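Local atomic coordinates of ScaE cell-surface anchored scaffoldin protein (Ruminococcus flavefaciens, PDB entry 2ZF9), a protein that serves as a cell-surface scaffoldin whose type III cohesin module, the part described here, probably holds the cellulosome at the cell surface by binding a dockerin. Residues V30-S35 with L169-W174; T37-T42 with A49-E54; Q72-L77 with D141-Q146; R95-K100 with T118-D123; A135-G140 with I185-T190. One frame throughout, in Å; residues are numbered along the deposited sequence.

Contact 1 of 5, residues V30-S35 with L169-W174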
# COMPACT_ATOMS: atom_id res chain seq x y z
N VAL A 30 -0.44 19.05 1.71
CA VAL A 30 -1.21 17.80 1.58
C VAL A 30 -0.40 16.70 2.28
O VAL A 30 0.80 16.54 2.01
CB VAL A 30 -1.48 17.41 0.11
CG1 VAL A 30 -2.35 16.13 0.04
CG2 VAL A 30 -2.16 18.54 -0.64
N LYS A 31 -1.03 16.02 3.22
CA LYS A 31 -0.34 14.99 4.02
C LYS A 31 -1.13 13.69 3.91
O LYS A 31 -2.01 13.41 4.77
CB LYS A 31 -0.21 15.42 5.50
CG LYS A 31 0.85 16.55 5.75
CD LYS A 31 0.98 16.82 7.26
CE LYS A 31 2.09 17.85 7.54
NZ LYS A 31 1.65 19.20 7.08
N PRO A 32 -0.88 12.92 2.84
CA PRO A 32 -1.57 11.63 2.69
C PRO A 32 -1.21 10.58 3.73
O PRO A 32 -0.11 10.56 4.28
CB PRO A 32 -1.15 11.16 1.29
CG PRO A 32 -0.59 12.42 0.57
CD PRO A 32 0.04 13.21 1.72
N THR A 33 -2.17 9.72 4.05
CA THR A 33 -1.86 8.53 4.81
C THR A 33 -2.21 7.36 3.93
O THR A 33 -3.35 7.26 3.48
CB THR A 33 -2.69 8.42 6.11
OG1 THR A 33 -2.43 9.57 6.92
CG2 THR A 33 -2.30 7.17 6.88
N LEU A 34 -1.24 6.47 3.71
CA LEU A 34 -1.53 5.21 3.05
C LEU A 34 -1.56 4.16 4.13
O LEU A 34 -0.64 4.11 4.97
CB LEU A 34 -0.43 4.85 2.06
CG LEU A 34 -0.20 5.83 0.92
CD1 LEU A 34 0.84 5.23 -0.04
CD2 LEU A 34 -1.52 6.10 0.22
N SER A 35 -2.61 3.34 4.14
CA SER A 35 -2.72 2.32 5.19
C SER A 35 -3.11 0.98 4.60
O SER A 35 -3.86 0.90 3.61
CB SER A 35 -3.71 2.77 6.29
OG SER A 35 -4.98 3.00 5.75
N LEU A 169 5.74 17.35 -4.79
CA LEU A 169 6.98 16.79 -4.17
C LEU A 169 6.89 16.65 -2.66
O LEU A 169 7.45 15.71 -2.08
CB LEU A 169 8.22 17.61 -4.49
CG LEU A 169 8.67 17.61 -5.93
CD1 LEU A 169 10.11 18.08 -5.99
CD2 LEU A 169 8.54 16.25 -6.57
N LEU A 170 6.26 17.66 -2.04
CA LEU A 170 6.10 17.69 -0.59
C LEU A 170 5.16 16.59 -0.13
O LEU A 170 5.40 15.96 0.89
CB LEU A 170 5.52 19.04 -0.13
CG LEU A 170 6.53 20.19 -0.00
CD1 LEU A 170 5.80 21.55 0.19
CD2 LEU A 170 7.53 19.97 1.15
N MSE A 171 4.03 16.41 -0.83
CA MSE A 171 3.08 15.39 -0.43
C MSE A 171 3.73 14.00 -0.62
O MSE A 171 3.47 13.10 0.17
CB MSE A 171 1.76 15.52 -1.23
CG MSE A 171 1.81 14.96 -2.61
SE MSE A 171 -0.00 14.89 -3.49
CE MSE A 171 -1.06 14.55 -2.25
N GLN A 172 4.55 13.83 -1.66
CA GLN A 172 5.25 12.54 -1.83
C GLN A 172 6.25 12.30 -0.68
O GLN A 172 6.33 11.19 -0.15
CB GLN A 172 6.03 12.52 -3.14
CG GLN A 172 6.65 11.17 -3.47
CD GLN A 172 7.04 11.12 -4.93
OE1 GLN A 172 6.20 10.94 -5.79
NE2 GLN A 172 8.32 11.32 -5.20
N ALA A 173 7.05 13.31 -0.36
CA ALA A 173 8.00 13.20 0.73
C ALA A 173 7.26 12.89 2.03
O ALA A 173 7.69 12.03 2.79
CB ALA A 173 8.82 14.50 0.86
N TRP A 174 6.14 13.59 2.27
CA TRP A 174 5.35 13.28 3.47
C TRP A 174 4.92 11.81 3.43
O TRP A 174 5.03 11.10 4.43
CB TRP A 174 4.09 14.19 3.64
CG TRP A 174 3.29 13.72 4.83
CD1 TRP A 174 2.31 12.77 4.84
CD2 TRP A 174 3.51 14.09 6.20
NE1 TRP A 174 1.88 12.55 6.14
CE2 TRP A 174 2.61 13.35 6.99
CE3 TRP A 174 4.39 15.00 6.82
CZ2 TRP A 174 2.56 13.47 8.39
CZ3 TRP A 174 4.33 15.14 8.23
CH2 TRP A 174 3.41 14.40 8.99
O HOH W 1 -0.12 11.05 7.46

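Contact 2 of 5, residues T37-T42 with A49-E54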
# COMPACT_ATOMS: atom_id res chain seq x y z
N THR A 37 -4.70 -2.90 5.61
CA THR A 37 -5.56 -3.63 6.54
C THR A 37 -4.76 -4.26 7.69
O THR A 37 -3.73 -4.89 7.48
CB THR A 37 -6.34 -4.76 5.79
OG1 THR A 37 -6.97 -4.21 4.61
CG2 THR A 37 -7.40 -5.39 6.70
N LYS A 38 -5.28 -4.09 8.90
CA LYS A 38 -4.77 -4.82 10.08
C LYS A 38 -5.80 -5.86 10.43
O LYS A 38 -6.84 -5.54 11.03
CB LYS A 38 -4.55 -3.85 11.25
CG LYS A 38 -3.41 -2.89 10.98
CD LYS A 38 -3.39 -1.79 12.01
CE LYS A 38 -2.23 -0.86 11.75
NZ LYS A 38 -2.04 0.13 12.86
N LYS A 39 -5.53 -7.10 10.01
CA LYS A 39 -6.53 -8.14 10.08
C LYS A 39 -6.20 -9.11 11.21
O LYS A 39 -5.08 -9.62 11.27
CB LYS A 39 -6.61 -8.89 8.74
CG LYS A 39 -7.69 -9.97 8.67
CD LYS A 39 -9.10 -9.37 8.67
CE LYS A 39 -9.65 -9.17 7.28
NZ LYS A 39 -11.10 -9.55 7.30
N THR A 40 -7.19 -9.39 12.06
CA THR A 40 -7.04 -10.45 13.07
C THR A 40 -7.97 -11.62 12.77
O THR A 40 -9.15 -11.43 12.52
CB THR A 40 -7.24 -9.94 14.51
OG1 THR A 40 -6.38 -8.82 14.75
CG2 THR A 40 -6.93 -11.04 15.56
N LEU A 41 -7.41 -12.81 12.73
CA LEU A 41 -8.16 -14.01 12.44
C LEU A 41 -8.25 -14.87 13.71
O LEU A 41 -7.38 -14.82 14.56
CB LEU A 41 -7.47 -14.80 11.33
CG LEU A 41 -7.31 -14.16 9.95
CD1 LEU A 41 -6.57 -15.11 9.07
CD2 LEU A 41 -8.69 -13.78 9.34
N THR A 42 -9.31 -15.67 13.83
CA THR A 42 -9.36 -16.67 14.91
C THR A 42 -8.35 -17.76 14.57
O THR A 42 -8.07 -18.00 13.40
CB THR A 42 -10.75 -17.32 15.06
OG1 THR A 42 -11.02 -18.16 13.93
CG2 THR A 42 -11.84 -16.25 15.15
N ALA A 49 -6.39 -19.60 5.30
CA ALA A 49 -7.35 -18.53 5.05
C ALA A 49 -6.90 -17.64 3.88
O ALA A 49 -5.73 -17.30 3.76
CB ALA A 49 -7.56 -17.71 6.29
N LYS A 50 -7.84 -17.33 3.00
CA LYS A 50 -7.58 -16.41 1.90
C LYS A 50 -8.18 -15.08 2.33
O LYS A 50 -9.40 -14.94 2.49
CB LYS A 50 -8.21 -16.91 0.62
CG LYS A 50 -7.46 -18.08 0.02
CD LYS A 50 -8.13 -18.56 -1.25
CE LYS A 50 -7.23 -19.62 -1.92
NZ LYS A 50 -7.87 -20.20 -3.14
N VAL A 51 -7.29 -14.13 2.59
CA VAL A 51 -7.69 -12.91 3.27
C VAL A 51 -7.69 -11.74 2.27
O VAL A 51 -6.66 -11.46 1.64
CB VAL A 51 -6.75 -12.60 4.49
CG1 VAL A 51 -7.23 -11.37 5.21
CG2 VAL A 51 -6.69 -13.78 5.47
N THR A 52 -8.81 -11.05 2.16
CA THR A 52 -8.88 -9.80 1.39
C THR A 52 -8.20 -8.66 2.14
O THR A 52 -8.58 -8.33 3.26
CB THR A 52 -10.33 -9.42 1.07
OG1 THR A 52 -10.87 -10.45 0.24
CG2 THR A 52 -10.39 -8.06 0.30
N MSE A 53 -7.18 -8.07 1.51
CA MSE A 53 -6.44 -6.96 2.08
C MSE A 53 -6.65 -5.71 1.23
O MSE A 53 -6.87 -5.82 0.02
CB MSE A 53 -4.94 -7.32 2.11
CG MSE A 53 -4.61 -8.60 2.94
SE MSE A 53 -4.98 -8.28 4.86
CE MSE A 53 -3.34 -7.22 5.26
N GLU A 54 -6.59 -4.54 1.87
CA GLU A 54 -6.79 -3.24 1.19
C GLU A 54 -5.68 -2.25 1.48
O GLU A 54 -5.28 -2.07 2.64
CB GLU A 54 -8.13 -2.60 1.61
CG GLU A 54 -9.34 -3.43 1.17
CD GLU A 54 -10.64 -2.99 1.81
OE1 GLU A 54 -10.65 -2.45 2.95
OE2 GLU A 54 -11.67 -3.18 1.13
O HOH W 2 -8.84 -2.50 5.13

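Contact 3 of 5, residues Q72-L77 with D141-Q146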
# COMPACT_ATOMS: atom_id res chain seq x y z
N GLN A 72 4.89 -5.26 -0.15
CA GLN A 72 5.63 -6.49 0.14
C GLN A 72 5.02 -7.14 1.38
O GLN A 72 4.42 -6.44 2.21
CB GLN A 72 7.12 -6.20 0.37
CG GLN A 72 7.38 -5.34 1.56
CD GLN A 72 8.86 -5.04 1.73
OE1 GLN A 72 9.65 -5.10 0.75
NE2 GLN A 72 9.24 -4.70 2.95
N PHE A 73 5.17 -8.45 1.48
CA PHE A 73 4.54 -9.17 2.59
C PHE A 73 5.44 -10.33 3.08
O PHE A 73 6.32 -10.81 2.37
CB PHE A 73 3.16 -9.70 2.18
CG PHE A 73 3.15 -10.37 0.82
CD1 PHE A 73 2.81 -9.63 -0.35
CD2 PHE A 73 3.46 -11.74 0.68
CE1 PHE A 73 2.81 -10.23 -1.61
CE2 PHE A 73 3.45 -12.36 -0.58
CZ PHE A 73 3.12 -11.59 -1.75
N ASP A 74 5.17 -10.76 4.30
CA ASP A 74 5.85 -11.92 4.89
C ASP A 74 5.91 -13.04 3.85
O ASP A 74 4.87 -13.44 3.33
CB ASP A 74 4.99 -12.38 6.09
CG ASP A 74 5.74 -13.34 7.00
OD1 ASP A 74 5.94 -13.00 8.19
OD2 ASP A 74 6.16 -14.39 6.49
N PRO A 75 7.12 -13.55 3.53
CA PRO A 75 7.30 -14.59 2.51
C PRO A 75 6.50 -15.89 2.80
O PRO A 75 6.30 -16.69 1.92
CB PRO A 75 8.81 -14.88 2.54
CG PRO A 75 9.41 -13.73 3.21
CD PRO A 75 8.40 -13.21 4.18
N LYS A 76 6.02 -16.07 4.02
CA LYS A 76 5.16 -17.22 4.30
C LYS A 76 3.75 -17.07 3.74
O LYS A 76 3.00 -18.06 3.68
CB LYS A 76 5.05 -17.44 5.82
CG LYS A 76 6.28 -18.09 6.40
CD LYS A 76 6.25 -18.04 7.91
CE LYS A 76 7.51 -18.71 8.42
NZ LYS A 76 7.58 -18.68 9.89
N LEU A 77 3.36 -15.84 3.42
CA LEU A 77 2.03 -15.58 2.82
C LEU A 77 2.14 -15.78 1.33
O LEU A 77 3.22 -15.64 0.78
CB LEU A 77 1.55 -14.16 3.11
CG LEU A 77 1.33 -13.69 4.55
CD1 LEU A 77 0.90 -12.21 4.56
CD2 LEU A 77 0.26 -14.55 5.24
N ASP A 141 0.60 -15.80 15.79
CA ASP A 141 1.44 -15.58 14.58
C ASP A 141 1.03 -14.25 13.95
O ASP A 141 -0.15 -13.92 13.96
CB ASP A 141 1.28 -16.72 13.56
CG ASP A 141 2.11 -17.96 13.92
OD1 ASP A 141 3.03 -17.87 14.75
OD2 ASP A 141 1.83 -19.04 13.37
N LYS A 142 2.00 -13.49 13.43
CA LYS A 142 1.73 -12.19 12.79
C LYS A 142 2.55 -12.12 11.52
O LYS A 142 3.73 -12.37 11.55
CB LYS A 142 2.14 -11.04 13.70
CG LYS A 142 1.80 -9.63 13.20
CD LYS A 142 2.14 -8.60 14.29
CE LYS A 142 1.89 -7.20 13.84
NZ LYS A 142 2.01 -6.28 15.02
N TYR A 143 1.90 -11.79 10.41
CA TYR A 143 2.53 -11.71 9.09
C TYR A 143 2.36 -10.27 8.59
O TYR A 143 1.23 -9.86 8.33
CB TYR A 143 1.80 -12.65 8.14
CG TYR A 143 1.66 -14.06 8.65
CD1 TYR A 143 2.70 -14.99 8.47
CD2 TYR A 143 0.50 -14.48 9.30
CE1 TYR A 143 2.58 -16.32 8.94
CE2 TYR A 143 0.36 -15.79 9.77
CZ TYR A 143 1.41 -16.70 9.60
OH TYR A 143 1.29 -17.98 10.06
N ASP A 144 3.47 -9.52 8.49
CA ASP A 144 3.45 -8.09 8.11
C ASP A 144 3.13 -7.91 6.62
O ASP A 144 3.54 -8.73 5.77
CB ASP A 144 4.82 -7.42 8.40
CG ASP A 144 5.10 -7.28 9.87
OD1 ASP A 144 4.15 -7.09 10.65
OD2 ASP A 144 6.29 -7.35 10.24
N VAL A 145 2.41 -6.84 6.30
CA VAL A 145 2.09 -6.48 4.90
C VAL A 145 2.32 -4.97 4.82
O VAL A 145 1.67 -4.19 5.53
CB VAL A 145 0.60 -6.85 4.59
CG1 VAL A 145 0.23 -6.51 3.12
CG2 VAL A 145 0.33 -8.33 4.89
N GLN A 146 3.21 -4.58 3.91
CA GLN A 146 3.88 -3.30 3.98
C GLN A 146 3.98 -2.59 2.63
O GLN A 146 4.22 -3.22 1.59
CB GLN A 146 5.31 -3.50 4.50
CG GLN A 146 5.38 -4.08 5.90
CD GLN A 146 6.83 -4.30 6.35
OE1 GLN A 146 7.71 -4.65 5.56
NE2 GLN A 146 7.06 -4.08 7.63
O HOH W 3 6.00 -10.60 9.09

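Contact 4 of 5, residues R95-K100 with T118-D123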
# COMPACT_ATOMS: atom_id res chain seq x y z
N ARG A 95 -11.24 5.36 -8.76
CA ARG A 95 -12.35 5.18 -9.74
C ARG A 95 -12.29 6.16 -10.89
O ARG A 95 -12.72 5.83 -11.99
CB ARG A 95 -13.74 5.26 -9.06
CG ARG A 95 -14.02 6.63 -8.42
CD ARG A 95 -15.36 6.59 -7.69
NE ARG A 95 -15.75 7.89 -7.12
CZ ARG A 95 -15.35 8.35 -5.94
NH1 ARG A 95 -14.49 7.65 -5.18
NH2 ARG A 95 -15.81 9.51 -5.50
N LEU A 96 -11.74 7.35 -10.66
CA LEU A 96 -11.59 8.34 -11.72
C LEU A 96 -10.21 8.35 -12.37
O LEU A 96 -10.03 8.98 -13.41
CB LEU A 96 -11.86 9.75 -11.19
CG LEU A 96 -13.16 9.96 -10.41
CD1 LEU A 96 -13.23 11.43 -9.98
CD2 LEU A 96 -14.40 9.51 -11.24
N LEU A 97 -9.22 7.67 -11.77
CA LEU A 97 -7.87 7.68 -12.37
C LEU A 97 -7.90 6.95 -13.70
O LEU A 97 -8.48 5.88 -13.80
CB LEU A 97 -6.83 7.08 -11.41
CG LEU A 97 -6.73 7.82 -10.07
CD1 LEU A 97 -5.93 6.99 -9.07
CD2 LEU A 97 -6.09 9.19 -10.21
N GLU A 98 -7.30 7.54 -14.74
CA GLU A 98 -7.40 7.00 -16.09
C GLU A 98 -6.51 5.77 -16.33
O GLU A 98 -6.90 4.88 -17.09
CB GLU A 98 -7.09 8.10 -17.11
CG GLU A 98 -8.13 9.23 -16.98
CD GLU A 98 -7.67 10.57 -17.59
OE1 GLU A 98 -6.63 10.62 -18.28
OE2 GLU A 98 -8.38 11.55 -17.35
N LEU A 99 -5.36 5.71 -15.65
CA LEU A 99 -4.42 4.57 -15.76
C LEU A 99 -4.35 3.86 -14.40
O LEU A 99 -4.14 4.51 -13.34
CB LEU A 99 -3.03 5.08 -16.12
CG LEU A 99 -1.86 4.07 -15.96
CD1 LEU A 99 -2.02 2.79 -16.80
CD2 LEU A 99 -0.49 4.72 -16.26
N LYS A 100 -4.53 2.54 -14.41
CA LYS A 100 -4.39 1.73 -13.19
C LYS A 100 -3.81 0.39 -13.62
O LYS A 100 -4.37 -0.27 -14.51
CB LYS A 100 -5.75 1.47 -12.52
CG LYS A 100 -6.46 2.72 -12.04
CD LYS A 100 -7.81 2.45 -11.41
CE LYS A 100 -8.93 2.31 -12.44
NZ LYS A 100 -9.64 3.58 -12.70
N THR A 118 -5.66 14.72 -14.78
CA THR A 118 -5.95 15.73 -13.75
C THR A 118 -5.84 15.05 -12.37
O THR A 118 -5.77 13.83 -12.30
CB THR A 118 -7.40 16.29 -13.85
OG1 THR A 118 -8.33 15.21 -13.64
CG2 THR A 118 -7.69 16.94 -15.21
N ASN A 119 -5.83 15.84 -11.30
CA ASN A 119 -5.68 15.30 -9.96
C ASN A 119 -7.01 14.78 -9.43
O ASN A 119 -7.60 15.36 -8.51
CB ASN A 119 -5.06 16.34 -9.01
CG ASN A 119 -3.66 16.71 -9.42
OD1 ASN A 119 -2.87 15.84 -9.76
ND2 ASN A 119 -3.34 18.02 -9.38
N ASN A 120 -7.49 13.70 -10.03
CA ASN A 120 -8.77 13.16 -9.63
C ASN A 120 -8.71 11.85 -8.85
O ASN A 120 -9.70 11.14 -8.73
CB ASN A 120 -9.74 13.10 -10.85
CG ASN A 120 -9.21 12.27 -11.99
OD1 ASN A 120 -8.15 11.65 -11.88
ND2 ASN A 120 -9.96 12.24 -13.12
N GLY A 121 -7.56 11.56 -8.23
CA GLY A 121 -7.56 10.54 -7.18
C GLY A 121 -8.45 10.94 -6.00
O GLY A 121 -8.63 12.12 -5.71
N LYS A 122 -9.00 9.94 -5.32
CA LYS A 122 -9.87 10.13 -4.16
C LYS A 122 -9.34 9.38 -2.93
O LYS A 122 -8.37 8.63 -3.01
CB LYS A 122 -11.29 9.62 -4.49
CG LYS A 122 -11.98 10.32 -5.70
CD LYS A 122 -12.30 11.79 -5.34
CE LYS A 122 -13.30 12.41 -6.35
NZ LYS A 122 -13.52 13.86 -5.99
N ASP A 123 -9.98 9.61 -1.78
CA ASP A 123 -9.69 8.85 -0.60
C ASP A 123 -10.48 7.54 -0.68
O ASP A 123 -11.40 7.41 -1.49
CB ASP A 123 -10.14 9.64 0.62
CG ASP A 123 -9.16 10.74 0.99
OD1 ASP A 123 -8.06 10.85 0.38
OD2 ASP A 123 -9.51 11.50 1.91
O HOH W 4 -13.85 7.58 -2.27
O HOH W 5 -10.24 8.41 -8.42
O HOH W 6 -8.72 13.86 -15.90

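Contact 5 of 5, residues A135-G140 with I185-T190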
# COMPACT_ATOMS: atom_id res chain seq x y z
N ALA A 135 -0.65 -23.11 6.12
CA ALA A 135 -1.40 -24.18 6.78
C ALA A 135 -0.94 -24.34 8.25
O ALA A 135 -1.69 -24.83 9.09
CB ALA A 135 -1.28 -25.50 5.99
N ASP A 136 0.25 -23.85 8.58
CA ASP A 136 0.78 -24.04 9.93
C ASP A 136 0.52 -22.88 10.88
O ASP A 136 1.06 -22.88 11.99
CB ASP A 136 2.29 -24.39 9.87
CG ASP A 136 3.14 -23.25 9.30
OD1 ASP A 136 2.58 -22.35 8.64
OD2 ASP A 136 4.37 -23.27 9.52
N ALA A 137 -0.29 -21.90 10.47
CA ALA A 137 -0.54 -20.73 11.30
C ALA A 137 -1.03 -21.12 12.69
O ALA A 137 -1.91 -22.00 12.82
CB ALA A 137 -1.56 -19.80 10.63
N GLN A 138 -0.49 -20.43 13.70
CA GLN A 138 -0.78 -20.67 15.13
C GLN A 138 -1.21 -19.39 15.83
O GLN A 138 -0.75 -18.30 15.44
CB GLN A 138 0.49 -21.18 15.85
CG GLN A 138 1.01 -22.53 15.41
CD GLN A 138 0.00 -23.62 15.66
OE1 GLN A 138 -0.65 -23.66 16.72
NE2 GLN A 138 -0.17 -24.51 14.67
N PRO A 139 -1.99 -19.50 16.93
CA PRO A 139 -2.36 -18.34 17.74
C PRO A 139 -1.12 -17.53 18.02
O PRO A 139 -0.06 -18.11 18.30
CB PRO A 139 -2.86 -18.95 19.07
CG PRO A 139 -3.33 -20.33 18.72
CD PRO A 139 -2.50 -20.77 17.51
N GLY A 140 -1.23 -16.21 17.93
CA GLY A 140 -0.09 -15.32 18.11
C GLY A 140 0.71 -14.99 16.85
O GLY A 140 1.44 -13.99 16.83
N ILE A 185 -1.61 -9.58 8.80
CA ILE A 185 -2.58 -10.58 9.18
C ILE A 185 -2.02 -11.23 10.45
O ILE A 185 -0.88 -11.69 10.46
CB ILE A 185 -2.77 -11.66 8.08
CG1 ILE A 185 -3.22 -11.01 6.77
CG2 ILE A 185 -3.77 -12.77 8.59
CD1 ILE A 185 -3.10 -11.96 5.53
N GLN A 186 -2.81 -11.26 11.51
CA GLN A 186 -2.34 -11.95 12.72
C GLN A 186 -3.41 -12.92 13.21
O GLN A 186 -4.60 -12.75 12.91
CB GLN A 186 -1.97 -10.96 13.82
CG GLN A 186 -3.15 -10.19 14.36
CD GLN A 186 -2.72 -9.25 15.46
OE1 GLN A 186 -1.54 -9.23 15.82
NE2 GLN A 186 -3.65 -8.47 15.99
N VAL A 187 -2.96 -13.95 13.92
CA VAL A 187 -3.87 -14.96 14.45
C VAL A 187 -4.12 -14.59 15.91
O VAL A 187 -3.18 -14.41 16.68
CB VAL A 187 -3.26 -16.37 14.37
CG1 VAL A 187 -4.29 -17.44 14.77
CG2 VAL A 187 -2.72 -16.66 12.96
N GLU A 188 -5.39 -14.47 16.29
CA GLU A 188 -5.75 -14.18 17.68
C GLU A 188 -4.99 -15.10 18.64
O GLU A 188 -4.93 -16.32 18.44
CB GLU A 188 -7.27 -14.33 17.88
CG GLU A 188 -7.78 -13.75 19.19
CD GLU A 188 -8.01 -12.25 19.12
OE1 GLU A 188 -7.24 -11.47 19.73
OE2 GLU A 188 -8.98 -11.84 18.44
N SER A 189 -4.39 -14.50 19.66
CA SER A 189 -3.80 -15.22 20.79
C SER A 189 -4.86 -15.91 21.63
O SER A 189 -5.94 -15.37 21.85
CB SER A 189 -3.08 -14.22 21.69
OG SER A 189 -1.89 -13.83 21.09
N THR A 190 -4.53 -17.10 22.13
CA THR A 190 -5.46 -17.86 22.96
C THR A 190 -5.88 -17.05 24.20
O THR A 190 -5.03 -16.52 24.94
CB THR A 190 -4.88 -19.22 23.37
OG1 THR A 190 -4.51 -19.95 22.19
CG2 THR A 190 -5.92 -20.04 24.15

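Contact 1 of 5, residues V30-S35 with L169-W174
Val30 rests against the helix through its side chain and its carbonyl: it lies side by side with selenomethionine Met171, the two pointing the same way, and its O meets the CA-H of Met171 at 3.5 Å from CA. Lys31 follows with its aliphatic chain laid over one face of the Trp174 indole. CB and CG pass above the five-membered ring, and CD sits 3.6 Å from the centroid of the six-membered ring, only 1° off the normal, a CH-pi contact made by the methylene rather than by the charge. The chain is extended as far as CE and turns at chi4 (71°), where NZ leaves the ring for the carbonyls of Ala26 and Ser28; at 5.3 Å from the centroid of the Trp174 six-membered ring, NZ can add at most a weak cation-pi attraction. The contact thus lays the lead-in to strand 33-41 across helix 166-178, an element added to the beta framework of this cohesin. Pro32 turns its ring across Met171 at about a right angle, its CD lying 3.9 Å from Trp174 CD1, while its O stands in the indole plane at the edge, 3.3 Å from Trp174 CD1. Beyond it, Thr33 reaches the same edge through a water, which donates to Thr33 OG1 and accepts from Trp174 NE1, both at 2.8 Å, so that the buried indole N-H has a polar partner.

Contact 2 of 5, residues T37-T42 with A49-E54
Leu41 and Val51 reach toward each other tip to tip, Leu41 CD1 lying 3.8 Å from Val51 CG2, and the same methyl also meets Ala49 CB. Leu41 CG is anti to its carbonyl carbon (chi1 -62°); the axes of strand segments 38-41 and 50-54 are 8.5 Å apart at closest and antiparallel at 162°. On its other branch Val51 is crossed by the aliphatic part of Lys39: CG1 touches CG and CE of that lysine, whose chain bends from chi2 onward. Further along, Thr37 and selenomethionine Met53 cross at a slant. The bend at chi2 of Met53 sets SE 3.9 Å from Thr37 CB, and the one at chi3 turns CE to Thr37 O. The polar end of the contact belongs to Thr37 and Glu54. Thr37 N donates to Glu54 O (3.1 Å), and Glu54 N in return gives its hydrogen to the side-chain OG1 of Thr37 (2.8 Å, 150° at the hydrogen). A water bridges OG1 of Thr37, at 2.6 Å, and OE1 of Glu54, to which it donates. Ile185 of strand 180-187 also packs on Leu41, Val51 and Met53. The arrangement is that of a beta hairpin in the cohesin framework, strands 33-41 and 50-58, whose arms are bonded at Thr37 and Glu54 and stand farther apart toward the turn, where Leu41, Ala49 and Val51 meet through side chains.

Contact 3 of 5, residues Q72-L77 with D141-Q146
Gln72 and Gln146 face each other as an antiparallel hydrogen-bonded pair, with N of each donating to O of the other at 2.8 Å. Their side chains repeat the link on the sheet face they share: Gln72 NE2 gives a hydrogen to Gln146 OE1 at 3.0 Å, with 163° at the hydrogen and the acceptor in the Gln72 amide plane. The two amides are nearly coplanar, 22° apart; chi1 of Gln72 (63°) sets CG between the backbone N and carbonyl carbon, and the chain is extended from there. An alanine in place of Gln72 would probably leave Gln146 OE1 without this donor and the Gln146 amide freer to turn, while the backbone pair remained. Next along, Asp74 N donates to Asp144 O (3.0 Å), and a water donates to Asp74 OD1 and accepts from Asp144 N. The other carboxylate oxygen, OD2, takes the Lys76 N-H on its anti lone pair, an Asx turn within the type I turn from Asp74 to Leu77. Residues of that turn pack on Tyr143: Asp74 CG lies in plane at the ring edge, and Leu77 CD2 sits over one face, 4.2 Å from the centroid. Leu77 CD1 continues inward to Val145 CG2 at 3.9 Å, toward Leu131 and Phe129 of strand 124-132. Directional bonds thus fix the pairing of strands 66-73 and 142-149, and one carboxylate serves both turn and water bridge.

Contact 4 of 5, residues R95-K100 with T118-D123
Two positively charged side chains lie against each other here: the Lys122 chain crosses the Arg95 guanidinium, with Lys122 CG over one of its faces and 3.7 Å from NH1. The charged ends stay 4.9 Å apart, Arg95 NH2 to Lys122 NZ, and each has its own partner, since Lys122 NZ forms a salt bridge with Asp62 and Arg95 NH1 donates to Arg92 O. Such partners probably ease the repulsion. The bend at chi2 of Lys122 (-68°) turns CD aside, and farther out CE meets Leu96 CD1 at 3.8 Å. Leu96 also covers the side chain of Asn120, whose OD1 is hydrogen-bonded to Ser116 OG. An alanine in place of Asn120 would probably open a gap beside Leu96 CB and leave the Ser116 hydroxyl without this mate. Leu97 slides past Asn120 in the opposite direction and lays CD2 3.4 Å from Gly121 N. Three waters span the remaining distance: Arg95 NH1 to Asp123 O, Leu96 N to Asn120 O (2.9 and 2.8 Å), and Glu98 OE2 to Thr118 OG1. The arrangement is one of loop against loop, at the root of the hairpin of strands 99-106 and 109-115, where a classic beta bulge places Glu98 and Leu99 opposite Gly115.

Contact 5 of 5, residues A135-G140 with I185-T190
One hydrogen bond joins the two segments, Gly140 N to Val187 O at 2.9 Å, with the donor lying above the carbonyl plane. Gly140 itself has phi 90° and psi -20°, where a CB would jam against the carbonyl O of Pro139, which calls for glycine here. A weaker polar touch follows next to it: Pro139 CA lies 3.3 Å from Glu188 O, a bent CA-H...O contact. Apolar packing centres on Val187. With CG1 anti to its backbone N (chi1 -173°), the valine sets that branch against Pro139 CA at 3.7 Å and CG2 near Ala137 CB at 4.1 Å, while its CB lies 3.3 Å from Gln138 O. Farther out, the Pro139 ring runs side by side with Thr190, whose OG1 is 3.7 Å from both CB and CG of the proline. Val187 also pairs by backbone with Asp141. This is a loop folded over a strand end: the connection between strands 124-132 and 142-149 covers the last residues of strand 180-187, near the C-terminus of the cohesin module.

How the contacts relate
Contacts 2, 3 and 5 gather on one side of the chain's centre, their centres 11 to 12 Å apart, with strand 180-187 lying between strands 33-41 and 142-149. In contact 5 this strand bonds one way to contact 2, Gln186 N lying 2.8 Å from Lys39 O, and the other way to contact 3, Tyr143 N lying 2.8 Å from Ile185 O. Contacts 2 and 3 also meet directly, Met53 CE at 3.8 Å from Val145 CG2. Contact 1 shares strand 33-41 with contact 2, yet their centres are 25 Å apart. Contact 4 is about 37 Å from contact 5 between centres, and 16 Å from contact 1.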